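Local coordinates for putative cell surface protein (Streptococcus pyogenes, PDB 4OFQ), which probably acts as a cell-surface adhesin of the antigen I/II family, its C-terminal region built from beta-sandwich domains, at residues 16-21 with 66-71; 128-133 with 149-154. All blocks are in the same frame, centred on the assembly; numbering follows the deposited sequence.

Both interactions lie in the buried interior of the same beta sandwich and join the same pair of sheets. In each, one strand of the mixed sheet (64-70 or 127-132) faces one of the antiparallel sheet (17-20 or 149-157). Their centres are about 10 Å apart, and strands 64-70 and 127-132 are hydrogen-bonded neighbours. The chemistry differs: interaction 1 is mainly polar, centred on D68 and on K18 NZ, which is covalently linked to N168, with a calcium site on its far flank, whereas interaction 2 is aromatic and aliphatic. They meet where L153 packs on the D68 carboxylate and where the Y66 and Y151 rings stack, so the apolar contact supplies part of the surroundings of the polar one.

Interaction 1 (16-21 with 66-71); sequences PTKTIV and YVDDYK. With CA (calcium ion), chain C.
K18 reaches across the core of a beta sandwich to D68, joining strand 17-20 of one sheet to strand 64-70 of the other. The polar centre is an intramolecular isopeptide cross-link: K18 NZ is covalently attached to CG of N168 on strand 164-174, the neighbour of 64-70 in the mixed sheet, which ties the two layers together; its amide N-H points to D68. A lysine-asparagine bond beside a buried acidic residue is known from other Gram-positive surface proteins, where the acid assists bond formation; D68 is placed consistently with that role. The hydrogen bond from K18 NZ to D68 OD2 is 3.0 Å long and fairly straight (162°). It meets OD2 on the syn side, tilted out of the carboxylate plane, while D68 OD1 stays 3.6 Å from K18 NZ. A bend at the third torsion of the lysine (72°) brings NZ beside D68 OD2, its chain lying roughly perpendicular to the aspartate side chain.

Apolar packing is lighter: P16 CB lies 4.0 Å from Y66 CE1, at the edge of the tyrosine ring. Y66 OH comes 3.4 Å from T17 O in a geometry unsuitable for a hydrogen bond; it is hydrogen-bonded with T170 OG1.

Metal coordination occupies the end of strand 64-70: V124 O, E126 O and a water join the backbone O of Y70 and D69 OD1, the latter 2.4 Å from the calcium ion.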
ATOM      1  N   PRO A  16      -5.221  24.579   0.389  1.00 15.15           N
ATOM      2  CA  PRO A  16      -4.722  23.466  -0.425  1.00 14.06           C
ATOM      3  C   PRO A  16      -5.187  22.161   0.212  1.00 13.96           C
ATOM      4  O   PRO A  16      -5.341  22.071   1.433  1.00 18.02           O
ATOM      5  CB  PRO A  16      -3.198  23.600  -0.323  1.00 13.82           C
ATOM      6  CG  PRO A  16      -2.963  24.375   0.940  1.00 15.53           C
ATOM      7  CD  PRO A  16      -4.146  25.282   1.112  1.00 15.56           C
ATOM      8  N   THR A  17      -5.449  21.155  -0.603  1.00 16.08           N
ATOM      9  CA  THR A  17      -5.955  19.905  -0.062  1.00 15.42           C
ATOM     10  C   THR A  17      -5.249  18.760  -0.759  1.00 15.85           C
ATOM     11  O   THR A  17      -4.695  18.948  -1.836  1.00 14.25           O
ATOM     12  CB  THR A  17      -7.470  19.769  -0.290  1.00 16.82           C
ATOM     13  OG1 THR A  17      -7.736  19.782  -1.699  1.00 17.19           O
ATOM     14  CG2 THR A  17      -8.236  20.907   0.380  1.00 16.30           C
ATOM     15  N   LYS A  18      -5.245  17.588  -0.134  1.00 12.21           N
ATOM     16  CA  LYS A  18      -4.889  16.375  -0.852  1.00 11.92           C
ATOM     17  C   LYS A  18      -5.792  15.228  -0.389  1.00 13.84           C
ATOM     18  O   LYS A  18      -6.298  15.238   0.741  1.00 12.41           O
ATOM     19  CB  LYS A  18      -3.410  16.027  -0.660  1.00 10.90           C
ATOM     20  CG  LYS A  18      -2.937  14.852  -1.530  1.00 10.19           C
ATOM     21  CD  LYS A  18      -1.412  14.720  -1.542  1.00 16.79           C
ATOM     22  CE  LYS A  18      -0.838  14.202  -0.212  1.00 15.56           C
ATOM     23  NZ  LYS A  18       0.646  13.984  -0.343  1.00 13.44           N
ATOM     24  N   THR A  19      -6.037  14.278  -1.290  1.00 12.67           N
ATOM     25  CA  THR A  19      -6.711  13.038  -0.931  1.00 15.91           C
ATOM     26  C   THR A  19      -5.972  11.881  -1.607  1.00 13.74           C
ATOM     27  O   THR A  19      -5.133  12.099  -2.472  1.00 12.60           O
ATOM     28  CB  THR A  19      -8.187  13.055  -1.340  1.00 25.35           C
ATOM     29  OG1 THR A  19      -8.851  11.911  -0.781  1.00 36.07           O
ATOM     30  CG2 THR A  19      -8.310  13.045  -2.848  1.00 24.63           C
ATOM     31  N   ILE A  20      -6.247  10.657  -1.172  1.00 11.76           N
ATOM     32  CA  ILE A  20      -5.689   9.480  -1.810  1.00 10.44           C
ATOM     33  C   ILE A  20      -6.892   8.667  -2.282  1.00 10.87           C
ATOM     34  O   ILE A  20      -7.904   8.580  -1.578  1.00 11.55           O
ATOM     35  CB  ILE A  20      -4.795   8.662  -0.830  1.00 10.28           C
ATOM     36  CG1 ILE A  20      -4.262   7.393  -1.504  1.00 10.55           C
ATOM     37  CG2 ILE A  20      -5.562   8.306   0.465  1.00 11.00           C
ATOM     38  CD1 ILE A  20      -3.283   6.627  -0.639  1.00 15.10           C
ATOM     39  N   VAL A  21      -6.799   8.082  -3.474  1.00 11.54           N
ATOM     40  CA  VAL A  21      -7.968   7.459  -4.089  1.00 12.40           C
ATOM     41  C   VAL A  21      -7.693   6.021  -4.522  1.00 16.91           C
ATOM     42  O   VAL A  21      -6.557   5.668  -4.856  1.00 15.70           O
ATOM     43  CB  VAL A  21      -8.464   8.267  -5.302  1.00 16.15           C
ATOM     44  CG1 VAL A  21      -8.917   9.661  -4.864  1.00 19.31           C
ATOM     45  CG2 VAL A  21      -7.369   8.368  -6.355  1.00 19.00           C
ATOM     46  N   TYR A  66       4.073  25.176  -5.007  1.00 11.77           N
ATOM     47  CA  TYR A  66       3.278  24.103  -4.409  1.00 11.41           C
ATOM     48  C   TYR A  66       4.248  23.043  -3.916  1.00 16.43           C
ATOM     49  O   TYR A  66       5.211  22.727  -4.606  1.00 14.43           O
ATOM     50  CB  TYR A  66       2.304  23.505  -5.432  1.00 13.44           C
ATOM     51  CG  TYR A  66       1.153  22.748  -4.783  1.00 13.25           C
ATOM     52  CD1 TYR A  66       0.171  23.431  -4.078  1.00 13.11           C
ATOM     53  CD2 TYR A  66       1.058  21.357  -4.864  1.00 14.97           C
ATOM     54  CE1 TYR A  66      -0.886  22.755  -3.464  1.00 16.12           C
ATOM     55  CE2 TYR A  66      -0.002  20.664  -4.255  1.00 15.81           C
ATOM     56  CZ  TYR A  66      -0.971  21.376  -3.561  1.00 15.55           C
ATOM     57  OH  TYR A  66      -2.037  20.735  -2.949  1.00 14.54           O
ATOM     58  N   VAL A  67       3.997  22.494  -2.731  1.00 13.19           N
ATOM     59  CA  VAL A  67       4.927  21.545  -2.117  1.00 11.03           C
ATOM     60  C   VAL A  67       4.191  20.261  -1.799  1.00 16.18           C
ATOM     61  O   VAL A  67       3.072  20.297  -1.293  1.00 12.14           O
ATOM     62  CB  VAL A  67       5.543  22.114  -0.792  1.00 12.69           C
ATOM     63  CG1 VAL A  67       6.240  21.024   0.020  1.00 14.41           C
ATOM     64  CG2 VAL A  67       6.537  23.235  -1.089  1.00 12.28           C
ATOM     65  N   ASP A  68       4.801  19.123  -2.108  1.00 12.33           N
ATOM     66  CA  ASP A  68       4.260  17.878  -1.622  1.00 12.60           C
ATOM     67  C   ASP A  68       5.273  17.290  -0.671  1.00 11.39           C
ATOM     68  O   ASP A  68       6.360  16.892  -1.080  1.00 10.76           O
ATOM     69  CB  ASP A  68       3.960  16.889  -2.742  1.00 13.86           C
ATOM     70  CG  ASP A  68       3.293  15.624  -2.216  1.00 13.52           C
ATOM     71  OD1 ASP A  68       3.956  14.878  -1.467  1.00 10.96           O
ATOM     72  OD2 ASP A  68       2.113  15.394  -2.543  1.00 12.16           O
ATOM     73  N   ASP A  69       4.898  17.248   0.601  1.00 10.66           N
ATOM     74  CA  ASP A  69       5.737  16.733   1.666  1.00 13.23           C
ATOM     75  C   ASP A  69       5.285  15.311   1.992  1.00 10.87           C
ATOM     76  O   ASP A  69       4.332  15.096   2.754  1.00 11.17           O
ATOM     77  CB  ASP A  69       5.614  17.650   2.897  1.00 15.09           C
ATOM     78  CG  ASP A  69       6.488  17.217   4.056  1.00 16.61           C
ATOM     79  OD1 ASP A  69       7.051  16.105   4.016  1.00 15.43           O
ATOM     80  OD2 ASP A  69       6.600  17.993   5.033  1.00 18.75           O
ATOM     81  N   TYR A  70       5.967  14.340   1.403  1.00 10.40           N
ATOM     82  CA  TYR A  70       5.676  12.934   1.665  1.00 10.22           C
ATOM     83  C   TYR A  70       6.546  12.472   2.820  1.00 12.42           C
ATOM     84  O   TYR A  70       7.635  13.018   3.030  1.00 11.28           O
ATOM     85  CB  TYR A  70       5.957  12.082   0.422  1.00  9.54           C
ATOM     86  CG  TYR A  70       7.395  12.173  -0.079  1.00 13.21           C
ATOM     87  CD1 TYR A  70       7.774  13.146  -1.003  1.00 13.33           C
ATOM     88  CD2 TYR A  70       8.367  11.286   0.365  1.00  9.82           C
ATOM     89  CE1 TYR A  70       9.089  13.241  -1.456  1.00 13.04           C
ATOM     90  CE2 TYR A  70       9.682  11.366  -0.088  1.00  9.99           C
ATOM     91  CZ  TYR A  70      10.031  12.344  -1.003  1.00 13.66           C
ATOM     92  OH  TYR A  70      11.337  12.407  -1.458  1.00 10.18           O
ATOM     93  N   LYS A  71       6.073  11.483   3.579  1.00 12.59           N
ATOM     94  CA  LYS A  71       6.892  10.917   4.655  1.00 11.80           C
ATOM     95  C   LYS A  71       8.036  10.114   4.040  1.00 12.33           C
ATOM     96  O   LYS A  71       7.825   9.022   3.490  1.00 12.52           O
ATOM     97  CB  LYS A  71       6.052  10.018   5.554  1.00 12.16           C
ATOM     98  CG  LYS A  71       6.842   9.372   6.674  1.00 17.39           C
ATOM     99  CD  LYS A  71       5.898   8.731   7.672  1.00 15.98           C
ATOM    100  CE  LYS A  71       6.646   7.876   8.685  1.00 19.43           C
ATOM    101  NZ  LYS A  71       5.673   7.249   9.645  1.00 24.97           N
TER
HETATM  102 CA    CA C1401       9.034  14.865   3.773  0.61 15.37          CA
HETATM  103  O   HOH W   1       9.681  13.298   5.418  1.00 12.51           O

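Interaction 2 (128-133 with 149-154); sequences YMWVAK and ITYNLS
The W130 indole offers one face to the edge of the Y151 ring in a tilted T-shaped (edge-to-face) stack. Y151 CE2 stands over this face, 3.7 Å from both W130 CG and W130 CD2, which places it near the bond between those two atoms and toward the rim of the indole. The six-membered ring of W130 and the Y151 ring have centroids 5.1 Å apart and planes inclined at 61°, well away from parallel. L153 CD1 approaches obliquely at the far end of the indole, 4.0 Å from W130 CH2. Around this pair, I85, M99 and the side chain of D68 also touch W130.

Strand 127-132 belongs to the mixed sheet and strand 149-157 to the antiparallel one, so this is packing between the two layers of the sandwich. In W130 (chi1 -74°) and Y151 (chi1 -63°) CG lies opposite the carbonyl carbon, and the two side chains run antiparallel past one another, each extending toward the other's strand. The phenol end lies near the base of the tryptophan side chain, with Y151 OH 3.9 Å from W130 CB.

That hydroxyl is hydrogen-bonded to Q45 OE1, which satisfies it in a buried setting. With the ring stack and the leucine methyl contact as its constituents, the direct contact between these two segments rests on aromatic and apolar packing.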
ATOM      1  N   TYR A 128       8.851  17.409  -2.718  1.00 10.37           N
ATOM      2  CA  TYR A 128       8.864  17.977  -4.054  1.00  9.91           C
ATOM      3  C   TYR A 128       8.275  19.363  -3.992  1.00 14.51           C
ATOM      4  O   TYR A 128       7.351  19.619  -3.215  1.00 11.78           O
ATOM      5  CB  TYR A 128       7.994  17.179  -5.006  1.00  9.34           C
ATOM      6  CG  TYR A 128       8.653  15.952  -5.558  1.00 11.30           C
ATOM      7  CD1 TYR A 128       8.511  14.725  -4.922  1.00 14.85           C
ATOM      8  CD2 TYR A 128       9.422  16.020  -6.721  1.00  9.25           C
ATOM      9  CE1 TYR A 128       9.115  13.579  -5.443  1.00  9.64           C
ATOM     10  CE2 TYR A 128      10.026  14.886  -7.243  1.00  9.19           C
ATOM     11  CZ  TYR A 128       9.865  13.678  -6.594  1.00 12.60           C
ATOM     12  OH  TYR A 128      10.457  12.548  -7.093  1.00 10.55           O
ATOM     13  N   MET A 129       8.812  20.260  -4.809  0.84 10.86           N
ATOM     14  CA  MET A 129       8.196  21.565  -4.969  0.84 13.64           C
ATOM     15  C   MET A 129       8.005  21.870  -6.447  0.84 13.21           C
ATOM     16  O   MET A 129       8.806  21.436  -7.279  0.84 12.70           O
ATOM     17  CB  MET A 129       8.971  22.667  -4.219  0.84 17.20           C
ATOM     18  CG  MET A 129      10.389  22.936  -4.693  0.84 19.53           C
ATOM     19  SD  MET A 129      11.306  24.020  -3.556  0.84 19.86           S
ATOM     20  CE  MET A 129      10.207  25.430  -3.405  0.84 14.19           C
ATOM     21  N   TRP A 130       6.911  22.560  -6.773  1.00 10.89           N
ATOM     22  CA  TRP A 130       6.666  23.030  -8.136  1.00 11.50           C
ATOM     23  C   TRP A 130       6.645  24.559  -8.101  1.00 12.00           C
ATOM     24  O   TRP A 130       5.930  25.162  -7.286  1.00 13.39           O
ATOM     25  CB  TRP A 130       5.334  22.492  -8.664  1.00 12.75           C
ATOM     26  CG  TRP A 130       5.368  21.054  -9.017  1.00 10.89           C
ATOM     27  CD1 TRP A 130       5.616  20.523 -10.246  1.00 10.89           C
ATOM     28  CD2 TRP A 130       5.173  19.941  -8.129  1.00 12.57           C
ATOM     29  NE1 TRP A 130       5.565  19.148 -10.183  1.00 12.64           N
ATOM     30  CE2 TRP A 130       5.296  18.767  -8.896  1.00 12.91           C
ATOM     31  CE3 TRP A 130       4.888  19.826  -6.763  1.00 13.04           C
ATOM     32  CZ2 TRP A 130       5.163  17.484  -8.343  1.00  9.41           C
ATOM     33  CZ3 TRP A 130       4.753  18.541  -6.215  1.00 11.78           C
ATOM     34  CH2 TRP A 130       4.883  17.399  -7.009  1.00 11.70           C
ATOM     35  N   VAL A 131       7.459  25.192  -8.948  1.00 11.75           N
ATOM     36  CA  VAL A 131       7.623  26.646  -8.912  1.00 15.99           C
ATOM     37  C   VAL A 131       7.195  27.228 -10.244  1.00 12.73           C
ATOM     38  O   VAL A 131       7.669  26.789 -11.293  1.00 13.46           O
ATOM     39  CB  VAL A 131       9.097  27.045  -8.647  1.00 19.46           C
ATOM     40  CG1 VAL A 131       9.256  28.583  -8.605  1.00 20.33           C
ATOM     41  CG2 VAL A 131       9.598  26.399  -7.353  1.00 12.82           C
ATOM     42  N   ALA A 132       6.286  28.197 -10.227  1.00 13.09           N
ATOM     43  CA  ALA A 132       5.913  28.849 -11.486  1.00 13.54           C
ATOM     44  C   ALA A 132       7.135  29.514 -12.128  1.00 14.13           C
ATOM     45  O   ALA A 132       7.761  30.384 -11.515  1.00 14.61           O
ATOM     46  CB  ALA A 132       4.823  29.878 -11.249  1.00 13.98           C
ATOM     47  N   LYS A 133       7.448  29.116 -13.363  1.00 14.25           N
ATOM     48  CA  LYS A 133       8.588  29.669 -14.099  1.00 14.94           C
ATOM     49  C   LYS A 133       8.441  31.159 -14.443  1.00 15.82           C
ATOM     50  O   LYS A 133       9.437  31.891 -14.529  1.00 19.20           O
ATOM     51  CB  LYS A 133       8.819  28.878 -15.392  1.00 15.03           C
ATOM     52  CG  LYS A 133       9.147  27.406 -15.191  1.00 14.33           C
ATOM     53  CD  LYS A 133       9.318  26.733 -16.548  1.00 17.96           C
ATOM     54  CE  LYS A 133       9.556  25.252 -16.405  1.00 19.77           C
ATOM     55  NZ  LYS A 133       9.774  24.650 -17.753  1.00 23.23           N
ATOM     56  N   ILE A 149      -5.249  24.500  -9.581  1.00 16.22           N
ATOM     57  CA  ILE A 149      -4.404  23.514 -10.239  1.00 16.12           C
ATOM     58  C   ILE A 149      -4.579  22.184  -9.522  1.00 15.68           C
ATOM     59  O   ILE A 149      -4.572  22.136  -8.290  1.00 13.49           O
ATOM     60  CB  ILE A 149      -2.918  23.928 -10.223  1.00 12.21           C
ATOM     61  CG1 ILE A 149      -2.752  25.407 -10.610  1.00 12.82           C
ATOM     62  CG2 ILE A 149      -2.102  23.011 -11.159  1.00 11.77           C
ATOM     63  CD1 ILE A 149      -3.282  25.748 -12.001  1.00 18.82           C
ATOM     64  N   THR A 150      -4.749  21.112 -10.297  1.00 14.11           N
ATOM     65  CA  THR A 150      -4.912  19.771  -9.742  1.00 15.15           C
ATOM     66  C   THR A 150      -3.719  18.887 -10.108  1.00 14.61           C
ATOM     67  O   THR A 150      -3.402  18.712 -11.293  1.00 11.73           O
ATOM     68  CB  THR A 150      -6.218  19.117 -10.233  1.00 13.41           C
ATOM     69  OG1 THR A 150      -7.332  19.932  -9.834  1.00 15.95           O
ATOM     70  CG2 THR A 150      -6.379  17.702  -9.653  1.00 14.37           C
ATOM     71  N   TYR A 151      -3.068  18.343  -9.085  1.00 13.45           N
ATOM     72  CA  TYR A 151      -1.908  17.480  -9.266  1.00 11.97           C
ATOM     73  C   TYR A 151      -2.346  16.036  -9.043  1.00 17.25           C
ATOM     74  O   TYR A 151      -2.968  15.717  -8.033  1.00 13.75           O
ATOM     75  CB  TYR A 151      -0.794  17.839  -8.268  1.00 11.24           C
ATOM     76  CG  TYR A 151      -0.201  19.238  -8.396  1.00 12.56           C
ATOM     77  CD1 TYR A 151      -0.952  20.367  -8.083  1.00 10.22           C
ATOM     78  CD2 TYR A 151       1.121  19.424  -8.799  1.00 13.51           C
ATOM     79  CE1 TYR A 151      -0.409  21.655  -8.193  1.00 10.85           C
ATOM     80  CE2 TYR A 151       1.680  20.707  -8.899  1.00 12.22           C
ATOM     81  CZ  TYR A 151       0.909  21.818  -8.599  1.00 10.36           C
ATOM     82  OH  TYR A 151       1.442  23.104  -8.702  1.00 14.15           O
ATOM     83  N   ASN A 152      -2.028  15.162  -9.991  1.00 11.50           N
ATOM     84  CA  ASN A 152      -2.338  13.747  -9.832  1.00 10.93           C
ATOM     85  C   ASN A 152      -1.017  12.986  -9.788  1.00 14.22           C
ATOM     86  O   ASN A 152      -0.313  12.913 -10.793  1.00  9.05           O
ATOM     87  CB  ASN A 152      -3.200  13.284 -11.001  1.00  9.89           C
ATOM     88  CG  ASN A 152      -3.831  11.941 -10.757  1.00 13.29           C
ATOM     89  OD1 ASN A 152      -3.138  10.940 -10.600  1.00 11.53           O
ATOM     90  ND2 ASN A 152      -5.159  11.904 -10.759  1.00 18.82           N
ATOM     91  N   LEU A 153      -0.686  12.436  -8.617  1.00  8.62           N
ATOM     92  CA  LEU A 153       0.663  11.964  -8.311  1.00  9.54           C
ATOM     93  C   LEU A 153       0.617  10.534  -7.796  1.00  9.89           C
ATOM     94  O   LEU A 153      -0.215  10.231  -6.950  1.00 10.63           O
ATOM     95  CB  LEU A 153       1.246  12.826  -7.182  1.00  9.68           C
ATOM     96  CG  LEU A 153       1.202  14.343  -7.379  1.00  9.53           C
ATOM     97  CD1 LEU A 153       1.726  15.092  -6.136  1.00 12.41           C
ATOM     98  CD2 LEU A 153       2.009  14.710  -8.624  1.00 12.12           C
ATOM     99  N   SER A 154       1.503   9.664  -8.277  1.00  8.05           N
ATOM    100  CA  SER A 154       1.556   8.291  -7.747  1.00  8.44           C
ATOM    101  C   SER A 154       2.922   7.977  -7.145  1.00 12.56           C
ATOM    102  O   SER A 154       3.946   8.202  -7.798  1.00 10.25           O
ATOM    103  CB  SER A 154       1.241   7.268  -8.849  1.00  9.92           C
ATOM    104  OG  SER A 154      -0.085   7.445  -9.324  1.00  9.85           O
TER